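Local atomic coordinates of putative uronate isomerase (Thermotoga maritima, PDB entry 4NAR), a protein that is of unproven function but may act as a lactate racemase or a related isomerase. Residues I203-A206 with S207-F211; E240-E243 with G244-A248; K332-V335 with K336-K340. One frame throughout, in Å; residues are numbered along the deposited sequence.

Contact 1: residues I203-A206 with S207-F211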
loop_
_atom_site.group_PDB
_atom_site.type_symbol
_atom_site.label_atom_id
_atom_site.label_comp_id
_atom_site.label_asym_id
_atom_site.label_seq_id
_atom_site.Cartn_x
_atom_site.Cartn_y
_atom_site.Cartn_z
ATOM N N ILE A 203 5.272 -12.468 -2.955
ATOM C CA ILE A 203 3.834 -12.374 -2.765
ATOM C C ILE A 203 3.102 -13.456 -3.545
ATOM O O ILE A 203 2.192 -14.107 -3.006
ATOM C CB ILE A 203 3.312 -10.963 -3.168
ATOM C CG1 ILE A 203 3.655 -9.945 -2.073
ATOM C CG2 ILE A 203 1.798 -10.981 -3.442
ATOM C CD1 ILE A 203 3.333 -8.512 -2.459
ATOM N N ASN A 204 3.493 -13.643 -4.809
ATOM C CA ASN A 204 2.845 -14.633 -5.666
ATOM C C ASN A 204 3.124 -16.052 -5.187
ATOM O O ASN A 204 2.229 -16.905 -5.174
ATOM C CB ASN A 204 3.294 -14.491 -7.118
ATOM C CG ASN A 204 2.791 -13.200 -7.776
ATOM O OD1 ASN A 204 1.974 -12.447 -7.199
ATOM N ND2 ASN A 204 3.271 -12.947 -9.005
ATOM N N ARG A 205 4.366 -16.297 -4.781
ATOM C CA ARG A 205 4.765 -17.631 -4.331
ATOM C C ARG A 205 3.981 -18.033 -3.091
ATOM O O ARG A 205 3.434 -19.134 -3.023
ATOM C CB ARG A 205 6.278 -17.691 -4.084
ATOM C CG ARG A 205 6.783 -18.996 -3.463
ATOM C CD ARG A 205 6.458 -20.221 -4.312
ATOM N NE ARG A 205 6.999 -21.459 -3.735
ATOM C CZ ARG A 205 6.249 -22.456 -3.258
ATOM N NH1 ARG A 205 4.913 -22.368 -3.295
ATOM N NH2 ARG A 205 6.828 -23.545 -2.749
ATOM N N ALA A 206 3.886 -17.123 -2.128
ATOM C CA ALA A 206 3.148 -17.384 -0.895
ATOM C C ALA A 206 1.629 -17.541 -1.131
ATOM O O ALA A 206 0.965 -18.395 -0.516
ATOM C CB ALA A 206 3.419 -16.286 0.080
ATOM N N SER A 207 1.088 -16.728 -2.036
ATOM C CA SER A 207 -0.348 -16.733 -2.293
ATOM C C SER A 207 -0.817 -18.042 -2.898
ATOM O O SER A 207 -1.974 -18.430 -2.722
ATOM C CB SER A 207 -0.750 -15.579 -3.207
ATOM O OG SER A 207 -0.371 -14.354 -2.614
ATOM N N GLU A 208 0.075 -18.702 -3.633
ATOM C CA GLU A 208 -0.234 -20.004 -4.202
ATOM C C GLU A 208 -0.691 -20.968 -3.108
ATOM O O GLU A 208 -1.725 -21.628 -3.233
ATOM C CB GLU A 208 0.997 -20.575 -4.880
ATOM C CG GLU A 208 0.983 -20.421 -6.380
ATOM C CD GLU A 208 2.021 -21.305 -7.047
ATOM O OE1 GLU A 208 3.238 -20.993 -6.946
ATOM O OE2 GLU A 208 1.612 -22.322 -7.659
HETATM N N MSE A 209 0.083 -21.032 -2.029
HETATM C CA MSE A 209 -0.231 -21.930 -0.920
HETATM C C MSE A 209 -1.536 -21.523 -0.222
HETATM O O MSE A 209 -2.269 -22.366 0.311
HETATM C CB MSE A 209 0.925 -21.954 0.080
HETATM C CG MSE A 209 1.976 -23.023 -0.197
HETATM SE SE MSE A 209 3.510 -22.742 0.983
HETATM C CE MSE A 209 4.236 -21.171 0.084
ATOM N N ILE A 210 -1.812 -20.221 -0.232
ATOM C CA ILE A 210 -3.034 -19.689 0.353
ATOM C C ILE A 210 -4.247 -20.108 -0.471
ATOM O O ILE A 210 -5.194 -20.690 0.070
ATOM C CB ILE A 210 -2.961 -18.139 0.477
ATOM C CG1 ILE A 210 -1.862 -17.747 1.472
ATOM C CG2 ILE A 210 -4.318 -17.533 0.870
ATOM C CD1 ILE A 210 -1.659 -16.258 1.616
ATOM N N PHE A 211 -4.228 -19.825 -1.774
ATOM C CA PHE A 211 -5.400 -20.114 -2.604
ATOM C C PHE A 211 -5.714 -21.597 -2.736
ATOM O O PHE A 211 -6.866 -21.988 -2.981
ATOM C CB PHE A 211 -5.300 -19.439 -3.960
ATOM C CG PHE A 211 -5.664 -17.993 -3.912
ATOM C CD1 PHE A 211 -6.892 -17.561 -4.384
ATOM C CD2 PHE A 211 -4.793 -17.068 -3.338
ATOM C CE1 PHE A 211 -7.236 -16.210 -4.317
ATOM C CE2 PHE A 211 -5.122 -15.744 -3.251
ATOM C CZ PHE A 211 -6.343 -15.300 -3.741
#

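Contact 2: residues E240-E243 with G244-A248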
loop_
_atom_site.group_PDB
_atom_site.type_symbol
_atom_site.label_atom_id
_atom_site.label_comp_id
_atom_site.label_asym_id
_atom_site.label_seq_id
_atom_site.Cartn_x
_atom_site.Cartn_y
_atom_site.Cartn_z
ATOM N N GLU A 240 -11.136 -14.593 -11.600
ATOM C CA GLU A 240 -11.374 -15.633 -10.596
ATOM C C GLU A 240 -10.134 -16.481 -10.275
ATOM O O GLU A 240 -9.352 -16.840 -11.164
ATOM C CB GLU A 240 -12.566 -16.529 -11.008
ATOM C CG GLU A 240 -12.829 -17.692 -10.032
ATOM C CD GLU A 240 -14.157 -18.436 -10.252
ATOM O OE1 GLU A 240 -14.803 -18.271 -11.319
ATOM O OE2 GLU A 240 -14.552 -19.209 -9.339
ATOM N N GLY A 241 -9.958 -16.796 -8.995
ATOM C CA GLY A 241 -8.896 -17.691 -8.565
ATOM C C GLY A 241 -7.518 -17.051 -8.659
ATOM O O GLY A 241 -7.366 -15.918 -9.154
ATOM N N TYR A 242 -6.515 -17.779 -8.170
ATOM C CA TYR A 242 -5.129 -17.329 -8.187
ATOM C C TYR A 242 -4.722 -16.762 -9.551
ATOM O O TYR A 242 -4.264 -15.610 -9.644
ATOM C CB TYR A 242 -4.211 -18.486 -7.772
ATOM C CG TYR A 242 -2.730 -18.177 -7.842
ATOM C CD1 TYR A 242 -2.106 -17.438 -6.837
ATOM C CD2 TYR A 242 -1.941 -18.650 -8.904
ATOM C CE1 TYR A 242 -0.735 -17.150 -6.892
ATOM C CE2 TYR A 242 -0.557 -18.368 -8.965
ATOM C CZ TYR A 242 0.031 -17.614 -7.958
ATOM O OH TYR A 242 1.381 -17.336 -8.011
ATOM N N GLU A 243 -4.897 -17.566 -10.603
ATOM C CA GLU A 243 -4.494 -17.160 -11.956
ATOM C C GLU A 243 -5.250 -15.911 -12.402
ATOM O O GLU A 243 -4.726 -15.102 -13.183
ATOM C CB GLU A 243 -4.729 -18.287 -12.979
ATOM C CG GLU A 243 -3.962 -19.566 -12.703
ATOM C CD GLU A 243 -2.458 -19.425 -12.968
ATOM O OE1 GLU A 243 -2.031 -18.348 -13.480
ATOM O OE2 GLU A 243 -1.706 -20.398 -12.668
ATOM N N GLY A 244 -6.486 -15.770 -11.923
ATOM C CA GLY A 244 -7.276 -14.597 -12.226
ATOM C C GLY A 244 -6.643 -13.349 -11.641
ATOM O O GLY A 244 -6.617 -12.284 -12.291
ATOM N N PHE A 245 -6.137 -13.478 -10.414
ATOM C CA PHE A 245 -5.520 -12.360 -9.715
ATOM C C PHE A 245 -4.341 -11.856 -10.537
ATOM O O PHE A 245 -4.156 -10.645 -10.704
ATOM C CB PHE A 245 -5.017 -12.809 -8.346
ATOM C CG PHE A 245 -5.914 -12.428 -7.209
ATOM C CD1 PHE A 245 -6.872 -13.316 -6.722
ATOM C CD2 PHE A 245 -5.781 -11.180 -6.599
ATOM C CE1 PHE A 245 -7.690 -12.959 -5.660
ATOM C CE2 PHE A 245 -6.597 -10.815 -5.527
ATOM C CZ PHE A 245 -7.542 -11.706 -5.052
ATOM N N LEU A 246 -3.542 -12.805 -11.029
ATOM C CA LEU A 246 -2.393 -12.520 -11.891
ATOM C C LEU A 246 -2.782 -11.785 -13.186
ATOM O O LEU A 246 -2.168 -10.774 -13.533
ATOM C CB LEU A 246 -1.632 -13.820 -12.201
ATOM C CG LEU A 246 -0.452 -14.168 -11.272
ATOM C CD1 LEU A 246 -0.625 -13.616 -9.861
ATOM C CD2 LEU A 246 -0.192 -15.679 -11.205
ATOM N N ARG A 247 -3.799 -12.285 -13.889
ATOM C CA ARG A 247 -4.268 -11.651 -15.130
ATOM C C ARG A 247 -4.797 -10.224 -14.906
ATOM O O ARG A 247 -4.381 -9.279 -15.583
ATOM C CB ARG A 247 -5.368 -12.494 -15.783
ATOM C CG ARG A 247 -4.893 -13.824 -16.390
ATOM C CD ARG A 247 -6.030 -14.489 -17.180
ATOM N NE ARG A 247 -7.117 -14.894 -16.291
ATOM C CZ ARG A 247 -7.209 -16.101 -15.737
ATOM N NH1 ARG A 247 -6.290 -17.026 -16.001
ATOM N NH2 ARG A 247 -8.221 -16.394 -14.927
ATOM N N ALA A 248 -5.723 -10.091 -13.954
ATOM C CA ALA A 248 -6.326 -8.800 -13.621
ATOM C C ALA A 248 -5.277 -7.774 -13.199
ATOM O O ALA A 248 -5.363 -6.595 -13.591
ATOM C CB ALA A 248 -7.400 -8.960 -12.532
#

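Contact 3: residues K332-V335 with K336-K340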
loop_
_atom_site.group_PDB
_atom_site.type_symbol
_atom_site.label_atom_id
_atom_site.label_comp_id
_atom_site.label_asym_id
_atom_site.label_seq_id
_atom_site.Cartn_x
_atom_site.Cartn_y
_atom_site.Cartn_z
ATOM N N LYS A 332 20.531 3.568 2.971
ATOM C CA LYS A 332 20.588 2.114 3.004
ATOM C C LYS A 332 21.834 1.582 3.691
ATOM O O LYS A 332 21.749 0.631 4.477
ATOM C CB LYS A 332 20.493 1.531 1.596
ATOM C CG LYS A 332 20.059 0.069 1.586
ATOM C CD LYS A 332 20.581 -0.656 0.363
ATOM C CE LYS A 332 20.169 0.044 -0.908
ATOM N NZ LYS A 332 20.178 -0.889 -2.080
ATOM N N ASP A 333 22.986 2.183 3.401
ATOM C CA ASP A 333 24.246 1.688 3.955
ATOM C C ASP A 333 24.377 1.926 5.457
ATOM O O ASP A 333 24.970 1.111 6.164
ATOM C CB ASP A 333 25.462 2.220 3.184
ATOM C CG ASP A 333 25.663 1.504 1.852
ATOM O OD1 ASP A 333 25.061 0.420 1.638
ATOM O OD2 ASP A 333 26.429 2.029 1.013
ATOM N N TYR A 334 23.804 3.019 5.951
ATOM C CA TYR A 334 23.740 3.236 7.392
ATOM C C TYR A 334 22.862 2.175 8.061
ATOM O O TYR A 334 23.183 1.677 9.147
ATOM C CB TYR A 334 23.197 4.628 7.713
ATOM C CG TYR A 334 23.033 4.873 9.195
ATOM C CD1 TYR A 334 24.001 5.560 9.919
ATOM C CD2 TYR A 334 21.917 4.403 9.878
ATOM C CE1 TYR A 334 23.852 5.774 11.293
ATOM C CE2 TYR A 334 21.761 4.602 11.237
ATOM C CZ TYR A 334 22.723 5.294 11.943
ATOM O OH TYR A 334 22.546 5.498 13.298
ATOM N N VAL A 335 21.746 1.839 7.418
ATOM C CA VAL A 335 20.767 0.939 8.023
ATOM C C VAL A 335 21.279 -0.512 8.075
ATOM O O VAL A 335 21.118 -1.206 9.088
ATOM C CB VAL A 335 19.389 1.066 7.323
ATOM C CG1 VAL A 335 18.363 0.093 7.908
ATOM C CG2 VAL A 335 18.895 2.505 7.433
ATOM N N LYS A 336 21.919 -0.950 6.995
ATOM C CA LYS A 336 22.570 -2.260 6.970
ATOM C C LYS A 336 23.583 -2.382 8.096
ATOM O O LYS A 336 23.690 -3.428 8.736
ATOM C CB LYS A 336 23.276 -2.485 5.636
ATOM C CG LYS A 336 22.351 -2.934 4.527
ATOM C CD LYS A 336 22.917 -2.502 3.188
ATOM C CE LYS A 336 22.587 -3.498 2.102
ATOM N NZ LYS A 336 23.835 -4.120 1.569
ATOM N N TRP A 337 24.324 -1.301 8.330
ATOM C CA TRP A 337 25.288 -1.250 9.416
ATOM C C TRP A 337 24.577 -1.336 10.771
ATOM O O TRP A 337 25.019 -2.037 11.688
ATOM C CB TRP A 337 26.102 0.040 9.331
ATOM C CG TRP A 337 26.882 0.330 10.583
ATOM C CD1 TRP A 337 28.114 -0.171 10.919
ATOM C CD2 TRP A 337 26.489 1.188 11.668
ATOM N NE1 TRP A 337 28.507 0.322 12.146
ATOM C CE2 TRP A 337 27.526 1.163 12.628
ATOM C CE3 TRP A 337 25.361 1.983 11.922
ATOM C CZ2 TRP A 337 27.477 1.895 13.816
ATOM C CZ3 TRP A 337 25.304 2.705 13.109
ATOM C CH2 TRP A 337 26.356 2.657 14.040
ATOM N N TYR A 338 23.470 -0.617 10.891
ATOM C CA TYR A 338 22.707 -0.591 12.138
ATOM C C TYR A 338 22.164 -1.998 12.450
ATOM O O TYR A 338 22.031 -2.383 13.613
ATOM C CB TYR A 338 21.570 0.428 12.015
ATOM C CG TYR A 338 20.762 0.643 13.270
ATOM C CD1 TYR A 338 19.602 -0.087 13.509
ATOM C CD2 TYR A 338 21.132 1.602 14.204
ATOM C CE1 TYR A 338 18.837 0.120 14.655
ATOM C CE2 TYR A 338 20.374 1.813 15.358
ATOM C CZ TYR A 338 19.226 1.066 15.569
ATOM O OH TYR A 338 18.475 1.250 16.700
ATOM N N LEU A 339 21.854 -2.759 11.401
ATOM C CA LEU A 339 21.348 -4.120 11.567
ATOM C C LEU A 339 22.447 -5.142 11.896
ATOM O O LEU A 339 22.171 -6.201 12.472
ATOM C CB LEU A 339 20.520 -4.545 10.352
ATOM C CG LEU A 339 19.218 -3.740 10.315
ATOM C CD1 LEU A 339 18.644 -3.715 8.908
ATOM C CD2 LEU A 339 18.212 -4.325 11.276
ATOM N N LYS A 340 23.687 -4.829 11.532
ATOM C CA LYS A 340 24.795 -5.623 12.035
ATOM C C LYS A 340 24.848 -5.450 13.543
ATOM O O LYS A 340 25.000 -6.427 14.271
ATOM C CB LYS A 340 26.119 -5.228 11.380
ATOM C CG LYS A 340 26.225 -5.685 9.938
ATOM C CD LYS A 340 25.755 -7.133 9.788
ATOM C CE LYS A 340 25.466 -7.490 8.326
ATOM N NZ LYS A 340 25.367 -8.970 8.115
#

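Contact 1: residues I203-A206 with S207-F211
Ser207 and Ile203 meet one turn apart on the alpha-helix 198-213, where main-chain i to i+4 bonding is reinforced by a serine hydroxyl folded back on the preceding turn. Two hydrogen bonds grip a single carbonyl: Ser207 OG donates to Ile203 O over 2.6 Å, and Ser207 N donates to the same Ile203 O over 3.0 Å. The two donors arrive from opposite faces of the carbonyl plane, the hydroxyl tilted 33° out of it. The torsion chi1 of -58°, which sets OG beside its own backbone N and anti to the carbonyl carbon, gives the hydroxyl this reach. With an alanine here, Ile203 O would probably keep the amide bond but lose its second donor, leaving the carbonyl of the buried Ile203 with one donor fewer among these residues. The next rung, Glu208 N to Asn204 O, is an ordinary helical bond, whereas those from Met209 N and Ile210 N to Ala206 O are weak.

Ile210 CG1 makes a van der Waals contact of 3.5 Å with Ala206 O. The apolar side chains of Ala206 and Ile210 both pack on Ile132 of strand 130-135. Separately, Tyr242 of helix 241-259 packs against Ser207 and Glu208.

Charge and a methyl contact mark the side where Arg205 lies. Glu208 OE1 stands 4.2 Å from Arg205 NH1 but well out of the guanidinium plane, so any attraction is probably one of charge alone, with no N-H directed at the oxygen. Selenomethionine Met209, bent at chi3, brings its methyl over one face of that guanidinium, with CE 3.6 Å from Arg205 NH1.

Contact 2: residues E240-E243 with G244-A248
Glu243 and Arg247, one turn apart, meet through the flat end of the arginine and the main chain of the glutamate. The guanidinium of Arg247 doubles back, bent at chi3 (-66°), until Glu243 O stands 3.7 Å above its plane and over its centre. The same fold brings NH1 to 3.6 Å from Glu243 CB. The carboxylate of Glu243 takes no part in this, as its OE1 is 5.1 Å from Arg247 NH1; the salt bridge of the arginine is made instead by NE to Asp239, just upstream. Arg247 N also donates to Glu243 O.

Leu246 is the second large participant. Its CD2 touches the Tyr242 ring obliquely, closest at Tyr242 CE2 (3.5 Å) and also near CZ and OH. The phenol reaches there because its CG is anti to the backbone N (chi1 176°), and its OH is hydrogen-bonded to Asn204 O of helix 198-213. Leu246 N donates to Tyr242 O.

These bonds belong to the N-terminal part of helix 241-259, at the passage from strand 231-240 into the helix. Gly241 has a positive phi of 72°, a value that favours glycine, and its carbonyl accepts from Phe245 N. At Gly244 a side chain would run into Glu240 O. The bare CA instead makes a CA-H...O contact of 3.2 Å with Glu240 O, and Gly244 N adds a weak hydrogen bond to that same oxygen.

Contact 3: residues K332-V335 with K336-K340
Tyr334 and Trp337 both carry CG anti to the backbone N (chi1 177° and 166°), and these torsions bring their rings together three residues apart. The rings meet obliquely, their planes at 57°, and Trp337 CE3 sits 4.1 Å above one face of the tyrosine, over its centre. Tyr334 CZ and Trp337 CZ3 approach to 3.8 Å, while Tyr334 O lies in plane at the edge of the indole. Tyr334 O also accepts the hydrogen bond of Tyr338 N.

On another side, the aliphatic parts of Lys332 and Lys336 run alongside each other, with Lys332 CD 3.9 Å from Lys336 CE. Their ammonium groups stay 6.1 Å apart, and Lys332 NZ is hydrogen-bonded to Leu185 O. Val335 CG1 and Leu339 CD1, likewise side by side, touch at 3.9 Å, and Leu339 N bonds to Val335 O.

This short helix, 332-341, lies among others: Val335 faces Ala350, Val353 and Ile354 of helix 347-357 and Ile327 of helix 318-327, Leu339 meets Trp181 of helix 173-186, and Phe362, on strand 360-362, packs edge-to-face with Tyr334.

Overall arrangement
Following the chain from the N terminus, the contacts come in series, each confined to consecutive turns of one helix; they neither nest nor cross, and none closes a long loop. Contact 1 lies on helix 198-213. The antiparallel strands 217-227 and 231-240 of the mixed sheet then lead into helix 241-259, whose start is contact 2. This brings the chain back to helix 198-213: the centres of the two contacts are 12 Å apart, and Phe211 CZ comes within 3.3 Å of Phe245 CE1. Contact 3 follows the parallel-sheet strands 268-274 and 302-308. Its nearest atoms are about 18 Å from contact 1 and about 26 Å from contact 2, yet its helix packs on helix 173-186, earlier in the chain.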